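Local coordinates for acinetobacter secreted protease CpaA (Acinetobacter nosocomialis M2, PDB 6O38), which cleaves proteins as a zinc-dependent metalloprotease released through the type II secretion system, and forms a complex with its chaperone CpaB, at the interface of chains A and B. Sequence-based numbering; all coordinates share one arbitrary frame. Chains: chain A, Acinetobacter secreted protease CpaA; chain B, Type II secretion chaperone CpaB.

Contact 1: the interface of chains A and B. Residues chain A 474, 481; chain B 174-175.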
loop_
_atom_site.group_PDB
_atom_site.type_symbol
_atom_site.label_atom_id
_atom_site.label_comp_id
_atom_site.label_asym_id
_atom_site.label_seq_id
_atom_site.Cartn_x
_atom_site.Cartn_y
_atom_site.Cartn_z
ATOM N N TRP A 474 8.941 4.880 25.526
ATOM C CA TRP A 474 10.352 4.790 25.873
ATOM C C TRP A 474 11.124 4.050 24.788
ATOM O O TRP A 474 10.675 3.022 24.273
ATOM C CB TRP A 474 10.521 4.084 27.219
ATOM C CG TRP A 474 9.780 4.748 28.338
ATOM C CD1 TRP A 474 8.583 4.364 28.869
ATOM C CD2 TRP A 474 10.191 5.908 29.073
ATOM N NE1 TRP A 474 8.219 5.217 29.883
ATOM C CE2 TRP A 474 9.190 6.173 30.029
ATOM C CE3 TRP A 474 11.308 6.748 29.014
ATOM C CZ2 TRP A 474 9.271 7.244 30.918
ATOM C CZ3 TRP A 474 11.385 7.811 29.897
ATOM C CH2 TRP A 474 10.373 8.048 30.837
ATOM N N ASN A 481 10.223 -0.385 31.401
ATOM C CA ASN A 481 9.848 0.740 30.556
ATOM C C ASN A 481 9.034 0.325 29.338
ATOM O O ASN A 481 8.758 1.165 28.475
ATOM C CB ASN A 481 11.097 1.501 30.105
ATOM C CG ASN A 481 11.746 2.276 31.232
ATOM O OD1 ASN A 481 11.082 3.021 31.951
ATOM N ND2 ASN A 481 13.055 2.109 31.389
ATOM N N HIS B 174 13.454 10.859 26.522
ATOM C CA HIS B 174 14.730 10.618 27.176
ATOM C C HIS B 174 14.534 10.482 28.681
ATOM O O HIS B 174 13.459 10.752 29.223
ATOM C CB HIS B 174 15.713 11.760 26.883
ATOM C CG HIS B 174 15.880 12.054 25.425
ATOM N ND1 HIS B 174 16.503 11.187 24.554
ATOM C CD2 HIS B 174 15.503 13.124 24.684
ATOM C CE1 HIS B 174 16.502 11.709 23.340
ATOM N NE2 HIS B 174 15.901 12.883 23.392
ATOM N N HIS B 175 15.599 10.058 29.355
ATOM C CA HIS B 175 15.579 9.892 30.804
ATOM C C HIS B 175 16.015 11.177 31.501
ATOM O O HIS B 175 15.986 11.271 32.728
ATOM C CB HIS B 175 16.475 8.727 31.229
ATOM C CG HIS B 175 15.948 7.382 30.833
ATOM N ND1 HIS B 175 15.073 6.665 31.621
ATOM C CD2 HIS B 175 16.172 6.623 29.734
ATOM C CE1 HIS B 175 14.780 5.524 31.025
ATOM N NE2 HIS B 175 15.434 5.473 29.879
#
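B:His175, the last modelled residue of the chaperone, lays one face of its imidazole against the six-membered part of the A:Trp474 indole, while the rim of the same imidazole meets A:Asn481. Plane normals calculated from the ring atoms of B:His175 and A:Trp474 differ by about 22°, so the two rings are close to parallel. They are nevertheless displaced: A:Trp474 CZ3 stands 4.1 Å above the imidazole plane and towards its rim, which makes this a partial, loose overlap rather than a centred stack. The side chain of B:His175 has CG anti to its own carbonyl carbon (chi1 -70°), and with this torsion CE1 leads towards the protease. A:Asn481 faces it from the protease side and places its amide nitrogen ND2 in the plane of the imidazole, 3.8 Å from B:His175 CE1. Its amide is turned 61° from that ring, so the approach is edge-on to the imidazole and steeply inclined. The other branch of the amide, A:Asn481 OD1, lies 4.0 Å above the indole plane of A:Trp474, on the same side as B:His175. That oxygen is over the indole face, whereas the imidazole only reaches past the rim at CE3 and CZ3. Further out on the indole, the backbone oxygen B:His174 O approaches A:Trp474 CZ3 at 3.7 Å, a van der Waals distance at the ring's outer rim. The patch hides 101 Å² in total, consistent with a light contact. A:Trp474 and A:Asn481 belong to the loop between strands 471-473 and 483-487 of the reprolysin-like protease region, and the site probably serves to hold the chaperone's C-terminal tail against that region.

Contact 2: the interface of chains A and B. Residues chain A 400, 404, 492-494; chain B 140-142, 151, 164.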
loop_
_atom_site.group_PDB
_atom_site.type_symbol
_atom_site.label_atom_id
_atom_site.label_comp_id
_atom_site.label_asym_id
_atom_site.label_seq_id
_atom_site.Cartn_x
_atom_site.Cartn_y
_atom_site.Cartn_z
ATOM N N GLU A 400 -7.146 -2.465 15.369
ATOM C CA GLU A 400 -6.648 -2.071 14.056
ATOM C C GLU A 400 -5.206 -1.584 14.133
ATOM O O GLU A 400 -4.439 -1.762 13.180
ATOM C CB GLU A 400 -7.546 -0.992 13.451
ATOM C CG GLU A 400 -8.968 -1.452 13.169
ATOM C CD GLU A 400 -9.028 -2.714 12.325
ATOM O OE1 GLU A 400 -8.196 -2.861 11.404
ATOM O OE2 GLU A 400 -9.908 -3.561 12.585
ATOM N N LEU A 404 -2.240 -3.435 11.985
ATOM C CA LEU A 404 -1.352 -2.673 11.114
ATOM C C LEU A 404 0.108 -2.880 11.498
ATOM O O LEU A 404 0.983 -2.936 10.625
ATOM C CB LEU A 404 -1.717 -1.190 11.157
ATOM C CG LEU A 404 -0.889 -0.277 10.252
ATOM C CD1 LEU A 404 -1.136 -0.610 8.791
ATOM C CD2 LEU A 404 -1.204 1.181 10.533
ATOM N N SER A 492 -3.880 8.859 15.083
ATOM C CA SER A 492 -4.729 7.800 14.564
ATOM C C SER A 492 -4.180 6.445 15.008
ATOM O O SER A 492 -3.183 6.353 15.727
ATOM C CB SER A 492 -4.831 7.885 13.039
ATOM O OG SER A 492 -3.672 7.357 12.417
ATOM N N PHE A 493 -4.843 5.372 14.566
ATOM C CA PHE A 493 -4.413 4.032 14.948
ATOM C C PHE A 493 -3.101 3.620 14.293
ATOM O O PHE A 493 -2.547 2.579 14.664
ATOM C CB PHE A 493 -5.504 3.008 14.621
ATOM C CG PHE A 493 -5.824 2.900 13.156
ATOM C CD1 PHE A 493 -6.796 3.705 12.586
ATOM C CD2 PHE A 493 -5.160 1.987 12.352
ATOM C CE1 PHE A 493 -7.095 3.605 11.241
ATOM C CE2 PHE A 493 -5.454 1.884 11.006
ATOM C CZ PHE A 493 -6.424 2.692 10.451
ATOM N N ALA A 494 -2.593 4.399 13.337
ATOM C CA ALA A 494 -1.284 4.130 12.759
ATOM C C ALA A 494 -0.140 4.532 13.681
ATOM O O ALA A 494 1.021 4.267 13.354
ATOM C CB ALA A 494 -1.141 4.854 11.418
ATOM N N ILE B 140 -13.715 1.858 10.737
ATOM C CA ILE B 140 -12.312 2.094 10.416
ATOM C C ILE B 140 -12.010 1.442 9.075
ATOM O O ILE B 140 -12.380 0.284 8.846
ATOM C CB ILE B 140 -11.381 1.549 11.515
ATOM C CG1 ILE B 140 -11.383 2.484 12.726
ATOM C CG2 ILE B 140 -9.966 1.365 10.984
ATOM C CD1 ILE B 140 -10.436 2.062 13.826
HETATM N N MSE B 141 -11.347 2.184 8.192
HETATM C CA MSE B 141 -10.970 1.657 6.885
HETATM C C MSE B 141 -9.465 1.692 6.669
HETATM O O MSE B 141 -8.804 2.682 6.979
HETATM C CB MSE B 141 -11.656 2.440 5.768
HETATM C CG MSE B 141 -13.163 2.414 5.826
HETATM SE SE MSE B 141 -13.949 3.245 4.256
HETATM C CE MSE B 141 -15.784 3.322 4.886
ATOM N N GLN B 142 -8.929 0.601 6.127
ATOM C CA GLN B 142 -7.525 0.511 5.744
ATOM C C GLN B 142 -7.468 0.309 4.237
ATOM O O GLN B 142 -7.879 -0.741 3.733
ATOM C CB GLN B 142 -6.825 -0.635 6.473
ATOM C CG GLN B 142 -6.854 -0.531 7.986
ATOM C CD GLN B 142 -6.148 -1.693 8.655
ATOM O OE1 GLN B 142 -5.468 -2.483 7.999
ATOM N NE2 GLN B 142 -6.308 -1.807 9.968
ATOM N N SER B 151 -6.025 5.785 5.840
ATOM C CA SER B 151 -6.870 5.350 6.939
ATOM C C SER B 151 -8.082 6.265 7.051
ATOM O O SER B 151 -7.972 7.482 6.870
ATOM C CB SER B 151 -6.095 5.352 8.259
ATOM O OG SER B 151 -5.618 6.651 8.567
HETATM N N MSE B 164 -1.142 8.101 6.254
HETATM C CA MSE B 164 -0.724 7.535 7.534
HETATM C C MSE B 164 0.392 8.335 8.203
HETATM O O MSE B 164 0.687 8.129 9.381
HETATM C CB MSE B 164 -0.293 6.080 7.344
HETATM C CG MSE B 164 -1.390 5.207 6.756
HETATM SE SE MSE B 164 -1.554 3.473 7.625
HETATM C CE MSE B 164 -3.224 2.886 6.803
#
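A:Ser492 OG, on the protease surface opposite B:Ser151, accepts a hydrogen bond from A:Ala494 N at 3.3 Å, with 161° at the hydrogen. This serine hydroxyl caps the start of the 3-10 helix 493-495 and probably helps to hold the turn from which A:Phe493 projects. That phenylalanine is the main apolar element: it loses 59 Å² of surface to the chaperone. Its CG sits between the backbone N and the carbonyl carbon (chi1 63°), directing the ring between two neighbouring chaperone strands. From strand 138-145, B:Ile140 reaches over one face, its CG2 methyl 3.7 Å from A:Phe493 CE1. B:Gln142, two residues along that strand, lies on the same side with its amide turned 22° from the ring. Strand 148-155 supplies the opposite side, where B:Ser151 CB comes within 3.5 Å of A:Phe493 CZ, obliquely over the ring's end. The aromatic group is thus wedged rather than laid flat on one surface. Helix 391-411 closes in beside it. The A:Glu400 and B:Ile140 side chains run antiparallel alongside each other, and A:Glu400 CG packs on the CG2 branch of B:Ile140 at 3.7 Å. The A:Glu400 carboxylate oxygen also comes close to the amide nitrogen of B:Gln142, but the N-H groups point away as modelled and the carboxylate and amide planes are steeply inclined, so a hydrogen bond there is doubtful. A second apolar group forms round B:Met164, a selenomethionine at the start of the 3-10 helix 164-167, whose chain bends at chi2 towards the protease. Its selenium, SE, lies 3.7 Å from A:Leu404 CD2 and 4.1 Å from A:Ala494 CB.

The C-alpha centres of contacts 1 and 2 lie about 26 Å apart, and no residue is common to both. On the protease, both draw on the reprolysin-like region, and the A:Cys470–A:Cys491 disulfide links the ends of the stretch containing the contact 1 loop, just ahead of the contact 2 turn. On the chaperone, contact 2 uses the strands and the short helix 164-167, whereas contact 1 uses the tail that follows. The tail therefore extends the chaperone's grip beyond its folded body, and two separated anchors would probably restrict its movement relative to the protease in this one-to-one complex.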